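Local coordinates for putative capsid protein of prophage (Escherichia coli CFT073, PDB 3BQW) that probably serves as a major capsid protein of a prophage, a subunit of the kind that assembles into the phage head shell, at residues 14-19 against 124-129; 311-316 against 331-336. One frame throughout, in Å; residues are numbered along the deposited sequence.

Contact 1 of 2, residues 14-19 against 124-129; sequences FAYLNR and NMRRQI
Residues 14-17 form the last turn of a short N-terminal helix, and 124-129 lie within the long helix 113-146. The two backbones stand well apart: the closest CA atoms, those of Leu17 and Met125, are 7.9 Å from each other, so side chains alone span the gap. The short helix gives out at Asn18, the first residue to leave helical torsions, although Asn18 N still bonds to Phe14 O.

Tyr16 and Leu17 both hold CG anti to the backbone N. Met125 runs out extended to its sulfur and then bends at chi3 (69°), which brings its CE against both of them. Met125 CE lies 4.2 Å from Tyr16 CD2, at the edge of the ring and near its plane, and SD stands oblique to the same ring in a Met-aromatic contact. Leu17 CD1 reaches further along the long helix to Ile129, where it packs 3.7 Å from CG1. In what is probably an HK97-like capsid fold, as expected for the phage major capsid protein E family, the interface sets the N-terminal helix against the long helix, and Pro315 of strand 314-319 touches both Leu17 and Met125.

At the more open border of this apolar patch, the bent chain of Arg126 carries NH1 to the phenol oxygen. Arg126 NH1 donates to Tyr16 OH over 2.9 Å, with an N-H...O angle of 155°. The oxygen lies in the guanidinium plane, while the ring is turned 63° from that plane. Arg126 CD and CG also run past the hydroxyl. Phe25 meets the Tyr16 ring almost at right angles, and Ile22 touches both Tyr16 and Arg126.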
loop_
_atom_site.group_PDB
_atom_site.type_symbol
_atom_site.label_atom_id
_atom_site.label_comp_id
_atom_site.label_asym_id
_atom_site.label_seq_id
_atom_site.Cartn_x
_atom_site.Cartn_y
_atom_site.Cartn_z
ATOM N N PHE A 14 -15.450 6.854 -15.170
ATOM C CA PHE A 14 -15.236 5.400 -15.007
ATOM C C PHE A 14 -14.677 4.723 -16.263
ATOM O O PHE A 14 -13.912 3.770 -16.161
ATOM C CB PHE A 14 -16.526 4.670 -14.602
ATOM C CG PHE A 14 -16.777 4.637 -13.116
ATOM C CD1 PHE A 14 -17.918 5.193 -12.581
ATOM C CD2 PHE A 14 -15.857 4.048 -12.259
ATOM C CE1 PHE A 14 -18.137 5.156 -11.198
ATOM C CE2 PHE A 14 -16.065 4.016 -10.900
ATOM C CZ PHE A 14 -17.207 4.568 -10.369
ATOM N N ALA A 15 -15.063 5.207 -17.435
ATOM C CA ALA A 15 -14.525 4.711 -18.712
ATOM C C ALA A 15 -13.002 4.806 -18.744
ATOM O O ALA A 15 -12.336 3.922 -19.262
ATOM C CB ALA A 15 -15.140 5.489 -19.903
ATOM N N TYR A 16 -12.459 5.880 -18.183
ATOM C CA TYR A 16 -11.016 6.039 -18.099
ATOM C C TYR A 16 -10.413 5.177 -16.987
ATOM O O TYR A 16 -9.425 4.478 -17.184
ATOM C CB TYR A 16 -10.662 7.496 -17.845
ATOM C CG TYR A 16 -9.180 7.703 -17.836
ATOM C CD1 TYR A 16 -8.445 7.593 -19.025
ATOM C CD2 TYR A 16 -8.504 7.978 -16.664
ATOM C CE1 TYR A 16 -7.080 7.757 -19.032
ATOM C CE2 TYR A 16 -7.121 8.135 -16.663
ATOM C CZ TYR A 16 -6.423 8.015 -17.850
ATOM O OH TYR A 16 -5.079 8.192 -17.876
ATOM N N LEU A 17 -11.027 5.254 -15.819
ATOM C CA LEU A 17 -10.575 4.530 -14.647
ATOM C C LEU A 17 -10.509 3.014 -14.923
ATOM O O LEU A 17 -9.641 2.313 -14.408
ATOM C CB LEU A 17 -11.509 4.861 -13.468
ATOM C CG LEU A 17 -11.051 4.768 -12.025
ATOM C CD1 LEU A 17 -9.667 5.466 -11.767
ATOM C CD2 LEU A 17 -12.146 5.330 -11.110
ATOM N N ASN A 18 -11.419 2.520 -15.762
ATOM C CA ASN A 18 -11.513 1.088 -16.072
ATOM C C ASN A 18 -10.760 0.703 -17.327
ATOM O O ASN A 18 -10.911 -0.418 -17.793
ATOM C CB ASN A 18 -12.988 0.683 -16.262
ATOM C CG ASN A 18 -13.803 0.820 -14.987
ATOM O OD1 ASN A 18 -13.293 0.612 -13.891
ATOM N ND2 ASN A 18 -15.070 1.164 -15.126
ATOM N N ARG A 19 -9.952 1.609 -17.880
ATOM C CA ARG A 19 -9.508 1.474 -19.281
ATOM C C ARG A 19 -8.626 0.249 -19.607
ATOM O O ARG A 19 -8.633 -0.226 -20.763
ATOM C CB ARG A 19 -8.814 2.749 -19.771
ATOM C CG ARG A 19 -8.715 2.781 -21.274
ATOM C CD ARG A 19 -8.388 4.138 -21.796
ATOM N NE ARG A 19 -6.960 4.379 -21.869
ATOM C CZ ARG A 19 -6.440 5.526 -22.282
ATOM N NH1 ARG A 19 -7.233 6.528 -22.640
ATOM N NH2 ARG A 19 -5.128 5.681 -22.328
ATOM N N ASN A 124 -5.044 14.227 -13.209
ATOM C CA ASN A 124 -5.375 14.375 -11.796
ATOM C C ASN A 124 -6.062 13.143 -11.232
ATOM O O ASN A 124 -5.841 12.787 -10.070
ATOM C CB ASN A 124 -6.195 15.632 -11.554
ATOM C CG ASN A 124 -5.340 16.897 -11.612
ATOM O OD1 ASN A 124 -4.464 17.080 -10.795
ATOM N ND2 ASN A 124 -5.585 17.753 -12.599
ATOM N N MET A 125 -6.849 12.457 -12.045
ATOM C CA MET A 125 -7.415 11.174 -11.635
ATOM C C MET A 125 -6.319 10.174 -11.325
ATOM O O MET A 125 -6.399 9.479 -10.306
ATOM C CB MET A 125 -8.336 10.591 -12.720
ATOM C CG MET A 125 -9.729 11.236 -12.828
ATOM S SD MET A 125 -10.764 10.548 -14.162
ATOM C CE MET A 125 -11.015 8.951 -13.413
ATOM N N ARG A 126 -5.312 10.077 -12.202
ATOM C CA ARG A 126 -4.187 9.168 -11.981
ATOM C C ARG A 126 -3.433 9.492 -10.692
ATOM O O ARG A 126 -2.999 8.606 -9.985
ATOM C CB ARG A 126 -3.199 9.159 -13.167
ATOM C CG ARG A 126 -3.726 8.426 -14.410
ATOM C CD ARG A 126 -2.642 8.150 -15.463
ATOM N NE ARG A 126 -1.740 9.278 -15.737
ATOM C CZ ARG A 126 -1.975 10.257 -16.605
ATOM N NH1 ARG A 126 -3.092 10.297 -17.322
ATOM N NH2 ARG A 126 -1.078 11.222 -16.761
ATOM N N ARG A 127 -3.273 10.772 -10.417
ATOM C CA ARG A 127 -2.568 11.252 -9.228
ATOM C C ARG A 127 -3.389 10.954 -7.959
ATOM O O ARG A 127 -2.835 10.603 -6.920
ATOM C CB ARG A 127 -2.328 12.746 -9.442
ATOM C CG ARG A 127 -1.779 13.576 -8.324
ATOM C CD ARG A 127 -1.583 15.036 -8.851
ATOM N NE ARG A 127 -0.549 15.071 -9.900
ATOM C CZ ARG A 127 -0.715 15.403 -11.187
ATOM N NH1 ARG A 127 -1.889 15.800 -11.693
ATOM N NH2 ARG A 127 0.340 15.356 -11.993
ATOM N N GLN A 128 -4.713 11.070 -8.060
ATOM C CA GLN A 128 -5.597 10.734 -6.938
ATOM C C GLN A 128 -5.597 9.236 -6.597
ATOM O O GLN A 128 -5.546 8.857 -5.443
ATOM C CB GLN A 128 -7.012 11.251 -7.194
ATOM C CG GLN A 128 -7.089 12.745 -7.037
ATOM C CD GLN A 128 -8.322 13.336 -7.669
ATOM O OE1 GLN A 128 -9.249 12.621 -8.061
ATOM N NE2 GLN A 128 -8.338 14.651 -7.790
ATOM N N ILE A 129 -5.622 8.380 -7.610
ATOM C CA ILE A 129 -5.485 6.937 -7.375
ATOM C C ILE A 129 -4.113 6.595 -6.778
ATOM O O ILE A 129 -4.016 5.766 -5.892
ATOM C CB ILE A 129 -5.729 6.133 -8.663
ATOM C CG1 ILE A 129 -7.168 6.337 -9.150
ATOM C CG2 ILE A 129 -5.457 4.650 -8.436
ATOM C CD1 ILE A 129 -8.226 5.945 -8.180
#

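Contact 2 of 2, residues 311-316 against 331-336; sequences NMFYPK and THSAPQ
Segments 311-316 and 331-336 run roughly antiparallel, their touching parts 147° apart end to end. Tyr314 and His332 are a hydrogen-bonded pair. Tyr314 N donates to His332 O at 2.9 Å, on a lone pair in the carbonyl plane. In the return bond His332 N reaches Tyr314 O at 2.9 Å; it is straighter at hydrogen, 170°, but its donor sits above the plane of the carbonyl. Each of these acceptors also takes a CA-H...O contact, His332 O from Phe313 CA and Tyr314 O from Thr331 CA.

Beyond this pair a side chain takes over the linking. Ser333 holds OG anti to its backbone N (chi1 -164°), and OG donates to Met312 O at 2.7 Å, from above the carbonyl plane. A water bridges the next step, accepting from Ala334 N at 2.9 Å and donating to Asn311 O. This is the open end of a beta hairpin of strands 314-319 and 327-338, the latter also pairing with strands 90-92 and 292-295 in a mixed sheet. Pro315 and Thr331 form the neighbouring non-hydrogen-bonded pair, a position that asks no N-H of the proline.

On the face of Pro315 and Thr331, Thr331 CG2 packs 3.9 Å from Phe313 CB, and Thr331 OG1 is hydrogen-bonded to Gln128 of the long helix 113-146. The other face carries Tyr314 and His332, whose CB atoms meet at 4.1 Å. Lys316, bent at chi3 and chi4, lays CD obliquely 3.5 Å from His332 CE1, and its NZ forms a salt bridge with Asp300. His332 ND1, by contrast, is buried without a polar partner in the model.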
loop_
_atom_site.group_PDB
_atom_site.type_symbol
_atom_site.label_atom_id
_atom_site.label_comp_id
_atom_site.label_asym_id
_atom_site.label_seq_id
_atom_site.Cartn_x
_atom_site.Cartn_y
_atom_site.Cartn_z
ATOM N N ASN A 311 -18.095 0.393 -4.483
ATOM C CA ASN A 311 -17.021 0.783 -5.396
ATOM C C ASN A 311 -15.699 0.986 -4.671
ATOM O O ASN A 311 -15.685 1.546 -3.577
ATOM C CB ASN A 311 -17.397 2.120 -6.065
ATOM C CG ASN A 311 -17.969 1.946 -7.462
ATOM O OD1 ASN A 311 -17.390 1.242 -8.290
ATOM N ND2 ASN A 311 -19.102 2.593 -7.729
ATOM N N MET A 312 -14.594 0.560 -5.290
ATOM C CA MET A 312 -13.256 0.898 -4.805
ATOM C C MET A 312 -13.075 2.416 -4.864
ATOM O O MET A 312 -12.692 3.059 -3.882
ATOM C CB MET A 312 -12.170 0.215 -5.629
ATOM C CG MET A 312 -12.200 -1.335 -5.636
ATOM S SD MET A 312 -10.766 -2.024 -6.493
ATOM C CE MET A 312 -11.109 -1.474 -8.144
ATOM N N PHE A 313 -13.409 2.973 -6.024
ATOM C CA PHE A 313 -13.209 4.390 -6.350
ATOM C C PHE A 313 -14.467 4.969 -6.933
ATOM O O PHE A 313 -15.204 4.286 -7.642
ATOM C CB PHE A 313 -12.089 4.562 -7.392
ATOM C CG PHE A 313 -10.846 3.796 -7.065
ATOM C CD1 PHE A 313 -10.122 4.091 -5.910
ATOM C CD2 PHE A 313 -10.399 2.783 -7.906
ATOM C CE1 PHE A 313 -8.967 3.374 -5.583
ATOM C CE2 PHE A 313 -9.254 2.059 -7.598
ATOM C CZ PHE A 313 -8.534 2.346 -6.436
ATOM N N TYR A 314 -14.687 6.243 -6.658
ATOM C CA TYR A 314 -15.791 6.977 -7.237
ATOM C C TYR A 314 -15.310 8.386 -7.597
ATOM O O TYR A 314 -15.166 9.238 -6.725
ATOM C CB TYR A 314 -16.967 7.032 -6.275
ATOM C CG TYR A 314 -18.194 7.590 -6.889
ATOM C CD1 TYR A 314 -19.100 6.759 -7.551
ATOM C CD2 TYR A 314 -18.472 8.956 -6.817
ATOM C CE1 TYR A 314 -20.234 7.291 -8.143
ATOM C CE2 TYR A 314 -19.596 9.474 -7.377
ATOM C CZ TYR A 314 -20.470 8.644 -8.039
ATOM O OH TYR A 314 -21.598 9.174 -8.596
ATOM N N PRO A 315 -15.039 8.610 -8.889
ATOM C CA PRO A 315 -14.560 9.879 -9.398
ATOM C C PRO A 315 -15.688 10.841 -9.737
ATOM O O PRO A 315 -16.773 10.420 -10.150
ATOM C CB PRO A 315 -13.771 9.459 -10.634
ATOM C CG PRO A 315 -14.556 8.307 -11.176
ATOM C CD PRO A 315 -15.125 7.600 -9.958
ATOM N N LYS A 316 -15.446 12.127 -9.503
ATOM C CA LYS A 316 -16.427 13.174 -9.769
ATOM C C LYS A 316 -15.706 14.303 -10.445
ATOM O O LYS A 316 -14.588 14.610 -10.072
ATOM C CB LYS A 316 -17.023 13.738 -8.469
ATOM C CG LYS A 316 -17.754 12.749 -7.584
ATOM C CD LYS A 316 -18.185 13.391 -6.236
ATOM C CE LYS A 316 -19.349 14.402 -6.379
ATOM N NZ LYS A 316 -20.574 13.810 -7.001
ATOM N N THR A 331 -11.768 12.016 -6.292
ATOM C CA THR A 331 -11.976 10.578 -6.230
ATOM C C THR A 331 -12.196 10.119 -4.771
ATOM O O THR A 331 -11.319 10.280 -3.909
ATOM C CB THR A 331 -10.779 9.824 -6.842
ATOM O OG1 THR A 331 -10.488 10.379 -8.134
ATOM C CG2 THR A 331 -11.087 8.322 -6.976
ATOM N N HIS A 332 -13.378 9.553 -4.528
ATOM C CA HIS A 332 -13.752 8.954 -3.251
ATOM C C HIS A 332 -13.273 7.513 -3.143
ATOM O O HIS A 332 -13.349 6.752 -4.097
ATOM C CB HIS A 332 -15.277 8.971 -3.091
ATOM C CG HIS A 332 -15.847 10.338 -2.897
ATOM N ND1 HIS A 332 -15.723 11.335 -3.837
ATOM C CD2 HIS A 332 -16.530 10.879 -1.866
ATOM C CE1 HIS A 332 -16.319 12.428 -3.398
ATOM N NE2 HIS A 332 -16.801 12.181 -2.194
ATOM N N SER A 333 -12.784 7.150 -1.963
ATOM C CA SER A 333 -12.384 5.763 -1.634
ATOM C C SER A 333 -12.273 5.566 -0.113
ATOM O O SER A 333 -11.881 6.484 0.604
ATOM C CB SER A 333 -11.034 5.425 -2.278
ATOM O OG SER A 333 -10.799 4.030 -2.283
ATOM N N ALA A 334 -12.588 4.358 0.358
ATOM C CA ALA A 334 -12.528 4.028 1.796
ATOM C C ALA A 334 -11.877 2.664 1.993
ATOM O O ALA A 334 -12.513 1.743 2.461
ATOM C CB ALA A 334 -13.949 4.065 2.430
ATOM N N PRO A 335 -10.595 2.547 1.640
ATOM C CA PRO A 335 -9.838 1.301 1.730
ATOM C C PRO A 335 -9.249 1.012 3.103
ATOM O O PRO A 335 -8.859 1.933 3.837
ATOM C CB PRO A 335 -8.705 1.523 0.733
ATOM C CG PRO A 335 -8.429 2.996 0.831
ATOM C CD PRO A 335 -9.761 3.642 1.090
ATOM N N GLN A 336 -9.175 -0.283 3.419
ATOM C CA GLN A 336 -8.506 -0.783 4.616
ATOM C C GLN A 336 -7.924 -2.169 4.320
ATOM O O GLN A 336 -8.678 -3.082 3.978
ATOM C CB GLN A 336 -9.516 -0.931 5.754
ATOM C CG GLN A 336 -8.930 -1.499 7.056
ATOM C CD GLN A 336 -7.745 -0.701 7.565
ATOM O OE1 GLN A 336 -7.820 0.527 7.663
ATOM N NE2 GLN A 336 -6.642 -1.392 7.898
HETATM O O HOH W 1 -14.472 2.641 -1.081
#

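In the fold
From the N terminus, helix 10-17 comes first, and contact 1 closes a loop of 104 intervening residues by setting it against the long helix 113-146. Only much later does contact 2 form, a local closure with 14 residues between its segments, within the hairpin of strands 314-319 and 327-338. The two loops therefore follow in series, neither nested nor crossed, yet their centres lie about 11 Å apart. They meet directly: Phe14 packs on Phe313 and Pro315, Ile129 CD1 lies against the Phe313 ring, and a polar tie links the long helix to strand 327-338. Together they join the N-terminal helix, the long helix and the late hairpin of the mixed sheet.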